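Local coordinates for caspase Nc (Drosophila melanogaster, PDB 2FP3), which acts as an initiator cysteine protease in the cascade that activates the caspases executing apoptosis, including steroid-triggered cell death during metamorphosis, at residues A[110-113]-A[114-117]; A[147-150]-A[151-155]; A[264-267]-A[268-272]. The protein carries 2 engineered substitutions. All coordinates share one frame; numbering follows the deposited sequence.

Overall arrangement
All three contacts are local ones within the caspase domain. Contacts 1 and 2 are partly buried neighbours, their centres about 14 Å apart, and they touch where the rings of Phe111 and Phe149 meet with planes at about 40°. Contact 1 is one run of helix 108-119, largely regular in its backbone bonding and apolar on its inner side. Contact 2 is the tip of the hairpin between strands 146-148 and 154-156, where a polar turn adjoins aromatic and aliphatic groups. Contact 3 lies on the opposite side of the chain's centre, at the surface, in the C-terminal end of helix 251-266 and the loop that follows; there backbone carbonyls, a histidine ring and water replace apolar packing.

Contact 1. Residues A[110-113]-A[114-117]; sequences QFFK and LLTM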
ATOM      1  N   GLN A 110      11.570  11.010 -11.275  1.00 58.35           N
ATOM      2  CA  GLN A 110      10.247  10.744 -11.824  1.00 55.42           C
ATOM      3  C   GLN A 110       9.277  10.369 -10.708  1.00 54.05           C
ATOM      4  O   GLN A 110       8.138  10.841 -10.667  1.00 51.94           O
ATOM      5  CB  GLN A 110      10.317   9.608 -12.836  1.00 56.89           C
ATOM      6  CG  GLN A 110      11.192   9.893 -14.038  1.00 60.31           C
ATOM      7  CD  GLN A 110      11.241   8.720 -15.001  1.00 62.70           C
ATOM      8  OE1 GLN A 110      11.579   7.599 -14.615  1.00 63.89           O
ATOM      9  NE2 GLN A 110      10.903   8.973 -16.263  1.00 64.96           N
ATOM     10  N   PHE A 111       9.742   9.527  -9.793  1.00 51.74           N
ATOM     11  CA  PHE A 111       8.913   9.079  -8.689  1.00 50.60           C
ATOM     12  C   PHE A 111       8.250  10.210  -7.931  1.00 49.90           C
ATOM     13  O   PHE A 111       7.038  10.207  -7.748  1.00 50.41           O
ATOM     14  CB  PHE A 111       9.718   8.249  -7.692  1.00 49.05           C
ATOM     15  CG  PHE A 111       8.911   7.813  -6.509  1.00 46.71           C
ATOM     16  CD1 PHE A 111       7.903   6.870  -6.659  1.00 45.69           C
ATOM     17  CD2 PHE A 111       9.081   8.419  -5.280  1.00 46.99           C
ATOM     18  CE1 PHE A 111       7.070   6.550  -5.608  1.00 45.49           C
ATOM     19  CE2 PHE A 111       8.252   8.106  -4.220  1.00 46.37           C
ATOM     20  CZ  PHE A 111       7.240   7.168  -4.384  1.00 45.95           C
ATOM     21  N   PHE A 112       9.052  11.168  -7.477  1.00 51.53           N
ATOM     22  CA  PHE A 112       8.529  12.300  -6.722  1.00 53.54           C
ATOM     23  C   PHE A 112       7.664  13.239  -7.547  1.00 52.85           C
ATOM     24  O   PHE A 112       6.899  14.027  -6.993  1.00 52.13           O
ATOM     25  CB  PHE A 112       9.669  13.091  -6.075  1.00 54.69           C
ATOM     26  CG  PHE A 112      10.245  12.429  -4.863  1.00 57.82           C
ATOM     27  CD1 PHE A 112      11.390  11.647  -4.956  1.00 59.53           C
ATOM     28  CD2 PHE A 112       9.615  12.553  -3.627  1.00 58.57           C
ATOM     29  CE1 PHE A 112      11.904  10.994  -3.832  1.00 60.90           C
ATOM     30  CE2 PHE A 112      10.119  11.907  -2.499  1.00 59.91           C
ATOM     31  CZ  PHE A 112      11.266  11.124  -2.602  1.00 60.40           C
ATOM     32  N   LYS A 113       7.794  13.174  -8.864  1.00 56.72           N
ATOM     33  CA  LYS A 113       6.984  14.029  -9.705  1.00 62.71           C
ATOM     34  C   LYS A 113       5.618  13.365  -9.837  1.00 54.99           C
ATOM     35  O   LYS A 113       4.590  14.038  -9.764  1.00 52.91           O
ATOM     36  CB  LYS A 113       7.631  14.221 -11.081  1.00 79.68           C
ATOM     37  CG  LYS A 113       6.911  15.252 -11.945  1.00104.00           C
ATOM     38  CD  LYS A 113       7.702  15.613 -13.196  1.00122.79           C
ATOM     39  CE  LYS A 113       6.979  16.680 -14.015  1.00133.51           C
ATOM     40  NZ  LYS A 113       7.789  17.157 -15.173  1.00141.06           N
ATOM     41  N   LEU A 114       5.616  12.046 -10.017  1.00 49.43           N
ATOM     42  CA  LEU A 114       4.370  11.290 -10.136  1.00 48.98           C
ATOM     43  C   LEU A 114       3.559  11.449  -8.860  1.00 45.34           C
ATOM     44  O   LEU A 114       2.364  11.719  -8.892  1.00 38.89           O
ATOM     45  CB  LEU A 114       4.647   9.796 -10.313  1.00 53.52           C
ATOM     46  CG  LEU A 114       5.424   9.290 -11.519  1.00 62.75           C
ATOM     47  CD1 LEU A 114       5.504   7.774 -11.425  1.00 66.53           C
ATOM     48  CD2 LEU A 114       4.744   9.725 -12.816  1.00 67.17           C
ATOM     49  N   LEU A 115       4.238  11.249  -7.736  1.00 40.87           N
ATOM     50  CA  LEU A 115       3.624  11.333  -6.427  1.00 44.66           C
ATOM     51  C   LEU A 115       2.902  12.653  -6.242  1.00 47.19           C
ATOM     52  O   LEU A 115       1.730  12.683  -5.851  1.00 45.60           O
ATOM     53  CB  LEU A 115       4.693  11.146  -5.346  1.00 41.78           C
ATOM     54  CG  LEU A 115       4.279  11.267  -3.880  1.00 42.18           C
ATOM     55  CD1 LEU A 115       3.111  10.344  -3.561  1.00 39.63           C
ATOM     56  CD2 LEU A 115       5.480  10.924  -3.021  1.00 42.94           C
ATOM     57  N   THR A 116       3.601  13.740  -6.546  1.00 45.56           N
ATOM     58  CA  THR A 116       3.035  15.074  -6.409  1.00 43.93           C
ATOM     59  C   THR A 116       1.848  15.284  -7.337  1.00 44.24           C
ATOM     60  O   THR A 116       0.843  15.880  -6.951  1.00 48.05           O
ATOM     61  CB  THR A 116       4.084  16.146  -6.720  1.00 45.63           C
ATOM     62  OG1 THR A 116       5.240  15.931  -5.897  1.00 42.94           O
ATOM     63  CG2 THR A 116       3.517  17.526  -6.458  1.00 39.35           C
ATOM     64  N   MET A 117       1.979  14.797  -8.563  1.00 44.62           N
ATOM     65  CA  MET A 117       0.937  14.925  -9.568  1.00 44.62           C
ATOM     66  C   MET A 117      -0.320  14.181  -9.097  1.00 43.30           C
ATOM     67  O   MET A 117      -1.459  14.625  -9.289  1.00 37.99           O
ATOM     68  CB  MET A 117       1.443  14.317 -10.876  1.00 51.33           C
ATOM     69  CG  MET A 117       1.008  15.031 -12.138  1.00 66.11           C
ATOM     70  SD  MET A 117       1.650  14.181 -13.609  1.00 76.95           S
ATOM     71  CE  MET A 117       3.411  14.551 -13.493  1.00 80.94           C
TER
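The carbonyls of Gln110, Phe111 and Lys113 bind amides four residues on, Leu114 N lying 2.9 Å from Gln110 O. Phe112 O is gripped differently. The amide of Thr116 reaches it only weakly, while the hydroxyl of the same residue donates to it, with Thr116 OG1 2.8 Å from Phe112 O and nearly in line with the carbonyl. That hydroxyl lies beside its own backbone N (chi1 -54°), folded back over the preceding turn. On the inner side the CD2 methyl of Leu115 meets the Phe111 ring obliquely, at 4.1 Å from Phe111 CE2, and stands looser against Phe112. Phe111 and Leu115 both carry CG anti to the backbone N, which sends them to the sheet side, where Phe111 touches Val67 and Leu115 touches Leu65; the two chains cross at an angle. On the outer side Lys113 is fully extended, and Met117, bent at chi3, brings CE to 3.9 Å from Lys113 CG. This is the i to i+4 pattern of an amphipathic alpha helix, here one of those laid against the central sheet of the caspase fold.

Contact 2. Residues A[147-150]-A[151-155]; sequences VEFR and DGSVV. Engineered in segment 147-150: Arg150 (natural residue Cys).
Phe149 and Val155 meet on the side of the hairpin that turns to helix 108-119, the valine CG2 methyl standing at the edge of the ring, near its plane, 3.4 Å from Phe149 CE1. The ring reaches back along the hairpin because its CG lies beside the backbone N (chi1 -65°), and Gln108 of helix 108-119 touches both residues. Glu148 and Val154 point to the other face, their chains crossing at an angle with Glu148 CG 3.9 Å from Val154 CG1. Beyond that point Glu148 OE2 makes a salt bridge with Arg77, and the glutamate side chain also touches His137, probably a catalytic residue by analogy with related caspases. At the tip, Asp151 curls toward the following residues, and OD2 accepts the amide of Ser153 from above the carboxylate plane, Ser153 N to Asp151 OD2 being 2.8 Å, an Asx turn. Arg150, an engineered residue where the natural one is cysteine, extends outward from the tip. Gly152 N binds Phe149 O at 2.8 Å, and Phe149 N binds Ser153 O at 3.1 Å. Gly152 adopts a left-handed conformation in which a CB would press on the preceding carbonyl. A type I turn followed by such a glycine and this pair of bonds is the G1-bulge form of beta hairpin, here placed next to the active site.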
ATOM      1  N   VAL A 147      15.471   3.784  -0.182  1.00 67.87           N
ATOM      2  CA  VAL A 147      14.723   3.088  -1.220  1.00 65.84           C
ATOM      3  C   VAL A 147      15.393   3.299  -2.573  1.00 65.77           C
ATOM      4  O   VAL A 147      15.762   4.418  -2.919  1.00 58.15           O
ATOM      5  CB  VAL A 147      13.259   3.604  -1.279  1.00 60.17           C
ATOM      6  CG1 VAL A 147      12.515   2.957  -2.417  1.00 61.12           C
ATOM      7  CG2 VAL A 147      12.554   3.307   0.031  1.00 60.46           C
ATOM      8  N   GLU A 148      15.550   2.215  -3.330  1.00 67.76           N
ATOM      9  CA  GLU A 148      16.176   2.262  -4.656  1.00 75.37           C
ATOM     10  C   GLU A 148      15.179   2.482  -5.783  1.00 75.99           C
ATOM     11  O   GLU A 148      14.004   2.122  -5.670  1.00 80.64           O
ATOM     12  CB  GLU A 148      16.892   0.952  -4.975  1.00 82.37           C
ATOM     13  CG  GLU A 148      18.278   0.770  -4.430  1.00 87.24           C
ATOM     14  CD  GLU A 148      18.982  -0.372  -5.133  1.00 89.90           C
ATOM     15  OE1 GLU A 148      19.478  -0.161  -6.261  1.00 91.40           O
ATOM     16  OE2 GLU A 148      19.014  -1.485  -4.570  1.00 91.85           O
ATOM     17  N   PHE A 149      15.670   3.040  -6.886  1.00 75.14           N
ATOM     18  CA  PHE A 149      14.848   3.269  -8.064  1.00 69.38           C
ATOM     19  C   PHE A 149      15.569   2.683  -9.282  1.00 66.38           C
ATOM     20  O   PHE A 149      16.656   2.121  -9.150  1.00 63.33           O
ATOM     21  CB  PHE A 149      14.585   4.767  -8.267  1.00 66.93           C
ATOM     22  CG  PHE A 149      13.762   5.391  -7.172  1.00 67.23           C
ATOM     23  CD1 PHE A 149      14.374   6.025  -6.093  1.00 67.06           C
ATOM     24  CD2 PHE A 149      12.373   5.314  -7.200  1.00 66.65           C
ATOM     25  CE1 PHE A 149      13.617   6.568  -5.061  1.00 66.29           C
ATOM     26  CE2 PHE A 149      11.609   5.853  -6.169  1.00 65.79           C
ATOM     27  CZ  PHE A 149      12.231   6.480  -5.098  1.00 65.55           C
ATOM     28  N   ARG A 150      14.953   2.813 -10.454  1.00 67.25           N
ATOM     29  CA  ARG A 150      15.505   2.305 -11.712  1.00 70.57           C
ATOM     30  C   ARG A 150      16.966   2.701 -11.948  1.00 72.02           C
ATOM     31  O   ARG A 150      17.806   1.864 -12.274  1.00 68.11           O
ATOM     32  CB  ARG A 150      14.654   2.812 -12.881  1.00 71.35           C
ATOM     33  CG  ARG A 150      15.216   2.495 -14.255  1.00 75.29           C
ATOM     34  CD  ARG A 150      15.215   3.732 -15.127  1.00 76.85           C
ATOM     35  NE  ARG A 150      15.333   3.397 -16.542  1.00 78.64           N
ATOM     36  CZ  ARG A 150      15.232   4.282 -17.530  1.00 79.51           C
ATOM     37  NH1 ARG A 150      15.013   5.566 -17.265  1.00 78.96           N
ATOM     38  NH2 ARG A 150      15.336   3.880 -18.789  1.00 79.12           N
ATOM     39  N   ASP A 151      17.253   3.988 -11.789  1.00 72.74           N
ATOM     40  CA  ASP A 151      18.592   4.520 -11.992  1.00 75.79           C
ATOM     41  C   ASP A 151      19.565   4.117 -10.885  1.00 77.16           C
ATOM     42  O   ASP A 151      20.700   4.587 -10.845  1.00 78.91           O
ATOM     43  CB  ASP A 151      18.524   6.047 -12.100  1.00 76.50           C
ATOM     44  CG  ASP A 151      17.949   6.697 -10.855  1.00 77.28           C
ATOM     45  OD1 ASP A 151      17.752   7.935 -10.858  1.00 76.62           O
ATOM     46  OD2 ASP A 151      17.702   5.965  -9.870  1.00 76.32           O
ATOM     47  N   GLY A 152      19.121   3.246  -9.987  1.00 76.82           N
ATOM     48  CA  GLY A 152      19.983   2.812  -8.905  1.00 72.89           C
ATOM     49  C   GLY A 152      20.097   3.814  -7.768  1.00 69.17           C
ATOM     50  O   GLY A 152      20.639   3.489  -6.715  1.00 72.13           O
ATOM     51  N   SER A 153      19.589   5.028  -7.969  1.00 68.93           N
ATOM     52  CA  SER A 153      19.650   6.056  -6.934  1.00 67.17           C
ATOM     53  C   SER A 153      18.854   5.664  -5.681  1.00 64.89           C
ATOM     54  O   SER A 153      18.029   4.752  -5.717  1.00 57.89           O
ATOM     55  CB  SER A 153      19.133   7.386  -7.483  1.00 69.50           C
ATOM     56  OG  SER A 153      17.780   7.282  -7.885  1.00 77.55           O
ATOM     57  N   VAL A 154      19.105   6.365  -4.579  1.00 63.43           N
ATOM     58  CA  VAL A 154      18.434   6.078  -3.318  1.00 68.41           C
ATOM     59  C   VAL A 154      17.875   7.325  -2.632  1.00 69.84           C
ATOM     60  O   VAL A 154      18.300   8.446  -2.918  1.00 72.71           O
ATOM     61  CB  VAL A 154      19.395   5.376  -2.346  1.00 70.54           C
ATOM     62  CG1 VAL A 154      19.866   4.061  -2.944  1.00 69.36           C
ATOM     63  CG2 VAL A 154      20.573   6.271  -2.054  1.00 70.03           C
ATOM     64  N   VAL A 155      16.926   7.114  -1.723  1.00 70.80           N
ATOM     65  CA  VAL A 155      16.286   8.207  -0.993  1.00 70.20           C
ATOM     66  C   VAL A 155      15.890   7.743   0.403  1.00 66.30           C
ATOM     67  O   VAL A 155      15.615   6.561   0.613  1.00 65.05           O
ATOM     68  CB  VAL A 155      14.986   8.665  -1.689  1.00 72.24           C
ATOM     69  CG1 VAL A 155      14.448   9.915  -1.015  1.00 76.28           C
ATOM     70  CG2 VAL A 155      15.232   8.905  -3.153  1.00 76.77           C
TER

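Contact 3. Residues A[264-267]-A[268-272]; sequences ADHA and HDTDL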
ATOM      1  N   ALA A 264      -9.252 -10.072  -0.303  1.00 43.72           N
ATOM      2  CA  ALA A 264     -10.306 -10.684  -1.104  1.00 45.39           C
ATOM      3  C   ALA A 264     -11.357 -11.410  -0.275  1.00 46.94           C
ATOM      4  O   ALA A 264     -12.549 -11.326  -0.571  1.00 49.64           O
ATOM      5  CB  ALA A 264      -9.699 -11.648  -2.107  1.00 42.71           C
ATOM      6  N   ASP A 265     -10.923 -12.119   0.764  1.00 48.85           N
ATOM      7  CA  ASP A 265     -11.859 -12.865   1.595  1.00 47.76           C
ATOM      8  C   ASP A 265     -12.458 -12.097   2.766  1.00 45.40           C
ATOM      9  O   ASP A 265     -13.548 -12.435   3.231  1.00 45.11           O
ATOM     10  CB  ASP A 265     -11.198 -14.147   2.115  1.00 53.38           C
ATOM     11  CG  ASP A 265     -10.713 -15.065   0.981  1.00 61.08           C
ATOM     12  OD1 ASP A 265     -11.488 -15.302   0.024  1.00 63.12           O
ATOM     13  OD2 ASP A 265      -9.563 -15.556   1.052  1.00 60.79           O
ATOM     14  N   HIS A 266     -11.790 -11.046   3.234  1.00 42.65           N
ATOM     15  CA  HIS A 266     -12.323 -10.328   4.383  1.00 39.81           C
ATOM     16  C   HIS A 266     -12.611  -8.834   4.286  1.00 38.29           C
ATOM     17  O   HIS A 266     -13.194  -8.267   5.205  1.00 39.45           O
ATOM     18  CB  HIS A 266     -11.413 -10.576   5.580  1.00 41.34           C
ATOM     19  CG  HIS A 266     -11.190 -12.022   5.871  1.00 43.92           C
ATOM     20  ND1 HIS A 266     -10.003 -12.665   5.584  1.00 44.71           N
ATOM     21  CD2 HIS A 266     -12.010 -12.958   6.402  1.00 43.34           C
ATOM     22  CE1 HIS A 266     -10.104 -13.936   5.928  1.00 44.31           C
ATOM     23  NE2 HIS A 266     -11.312 -14.139   6.427  1.00 44.80           N
ATOM     24  N   ALA A 267     -12.212  -8.190   3.198  1.00 36.98           N
ATOM     25  CA  ALA A 267     -12.459  -6.757   3.051  1.00 38.89           C
ATOM     26  C   ALA A 267     -13.942  -6.373   3.199  1.00 39.95           C
ATOM     27  O   ALA A 267     -14.273  -5.277   3.639  1.00 38.93           O
ATOM     28  CB  ALA A 267     -11.919  -6.274   1.703  1.00 38.19           C
ATOM     29  N   HIS A 268     -14.826  -7.286   2.830  1.00 40.95           N
ATOM     30  CA  HIS A 268     -16.271  -7.064   2.916  1.00 44.63           C
ATOM     31  C   HIS A 268     -16.754  -7.001   4.355  1.00 46.93           C
ATOM     32  O   HIS A 268     -17.841  -6.492   4.623  1.00 46.89           O
ATOM     33  CB  HIS A 268     -17.001  -8.233   2.263  1.00 44.50           C
ATOM     34  CG  HIS A 268     -16.834  -9.523   3.009  1.00 41.85           C
ATOM     35  ND1 HIS A 268     -17.635  -9.879   4.074  1.00 43.41           N
ATOM     36  CD2 HIS A 268     -15.911 -10.509   2.890  1.00 41.36           C
ATOM     37  CE1 HIS A 268     -17.216 -11.027   4.579  1.00 38.85           C
ATOM     38  NE2 HIS A 268     -16.170 -11.430   3.879  1.00 40.24           N
ATOM     39  N   ASP A 269     -15.937  -7.509   5.273  1.00 52.52           N
ATOM     40  CA  ASP A 269     -16.333  -7.608   6.675  1.00 57.88           C
ATOM     41  C   ASP A 269     -15.379  -7.044   7.731  1.00 51.69           C
ATOM     42  O   ASP A 269     -15.802  -6.674   8.833  1.00 47.70           O
ATOM     43  CB  ASP A 269     -16.540  -9.093   6.991  1.00 70.67           C
ATOM     44  CG  ASP A 269     -17.695  -9.340   7.915  1.00 84.83           C
ATOM     45  OD1 ASP A 269     -18.180  -8.363   8.524  1.00 94.66           O
ATOM     46  OD2 ASP A 269     -18.115 -10.512   8.038  1.00 91.47           O
ATOM     47  N   THR A 270     -14.095  -6.984   7.417  1.00 45.73           N
ATOM     48  CA  THR A 270     -13.158  -6.549   8.436  1.00 43.62           C
ATOM     49  C   THR A 270     -12.298  -5.333   8.104  1.00 41.18           C
ATOM     50  O   THR A 270     -11.859  -5.152   6.974  1.00 41.81           O
ATOM     51  CB  THR A 270     -12.296  -7.785   8.892  1.00 42.72           C
ATOM     52  OG1 THR A 270     -10.914  -7.597   8.578  1.00 47.18           O
ATOM     53  CG2 THR A 270     -12.785  -9.041   8.206  1.00 38.43           C
ATOM     54  N   ASP A 271     -12.087  -4.494   9.114  1.00 39.05           N
ATOM     55  CA  ASP A 271     -11.306  -3.276   8.982  1.00 38.84           C
ATOM     56  C   ASP A 271      -9.851  -3.577   8.608  1.00 39.61           C
ATOM     57  O   ASP A 271      -9.354  -4.673   8.866  1.00 39.93           O
ATOM     58  CB  ASP A 271     -11.398  -2.469  10.287  1.00 38.70           C
ATOM     59  CG  ASP A 271     -10.706  -3.148  11.464  1.00 41.63           C
ATOM     60  OD1 ASP A 271      -9.494  -2.911  11.667  1.00 44.26           O
ATOM     61  OD2 ASP A 271     -11.370  -3.920  12.187  1.00 41.73           O
ATOM     62  N   LEU A 272      -9.183  -2.601   7.995  1.00 38.14           N
ATOM     63  CA  LEU A 272      -7.795  -2.752   7.548  1.00 38.26           C
ATOM     64  C   LEU A 272      -6.793  -3.266   8.575  1.00 38.01           C
ATOM     65  O   LEU A 272      -6.020  -4.180   8.282  1.00 39.32           O
ATOM     66  CB  LEU A 272      -7.260  -1.433   6.958  1.00 35.20           C
ATOM     67  CG  LEU A 272      -5.835  -1.566   6.393  1.00 35.71           C
ATOM     68  CD1 LEU A 272      -5.804  -2.691   5.386  1.00 30.39           C
ATOM     69  CD2 LEU A 272      -5.367  -0.266   5.753  1.00 32.06           C
TER
HETATM   70  O   HOH W   1     -13.981  -8.851   1.062  1.00 53.28           O
HETATM   71  O   HOH W   2     -12.604  -3.694   4.735  1.00 39.98           O
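His266 O gathers two amides as the chain leaves helix 251-266. Thr270 N, 2.7 Å from His266 O, lies almost straight out from the carbonyl, whereas Asp269 N, 2.8 Å from the same oxygen, comes from well above the carbonyl plane. The Thr270 methyl is drawn into this turn as well, its CG2 3.3 Å from His266 CB and obliquely placed against the imidazole, though so close an approach, with an off-staggered threonine, is doubtful in detail. His268 turns its ring back to the last turn of the helix: with CG between its backbone N and carbonyl carbon (chi1 67°), the ring presents its edge to Asp265 O, which lies in the ring plane. The resulting bond from His268 NE2 to Asp265 O is 2.9 Å long but weak, because the angle at the hydrogen is 119°. Elsewhere the contact loosens toward solvent. Asp265 and Asp269 are exposed, and the carboxylate of Asp269 extends outward. Water takes up backbone groups on this side: one molecule accepts from His268 N and possibly donates, at a long 3.3 Å, to Ala264 O, while a second joins Ala267 O to Thr270 O. Past the turn, Asp271, the N-cap of helix 272-284, caps the amide of Asp274 through OD1. The arrangement is a short loop joining helices 251-266 and 272-284, with i+3 and i+4 bonds to His266 O and an N-cap aspartate, in a part of the caspase domain that probably corresponds to the small subunit of processed caspases.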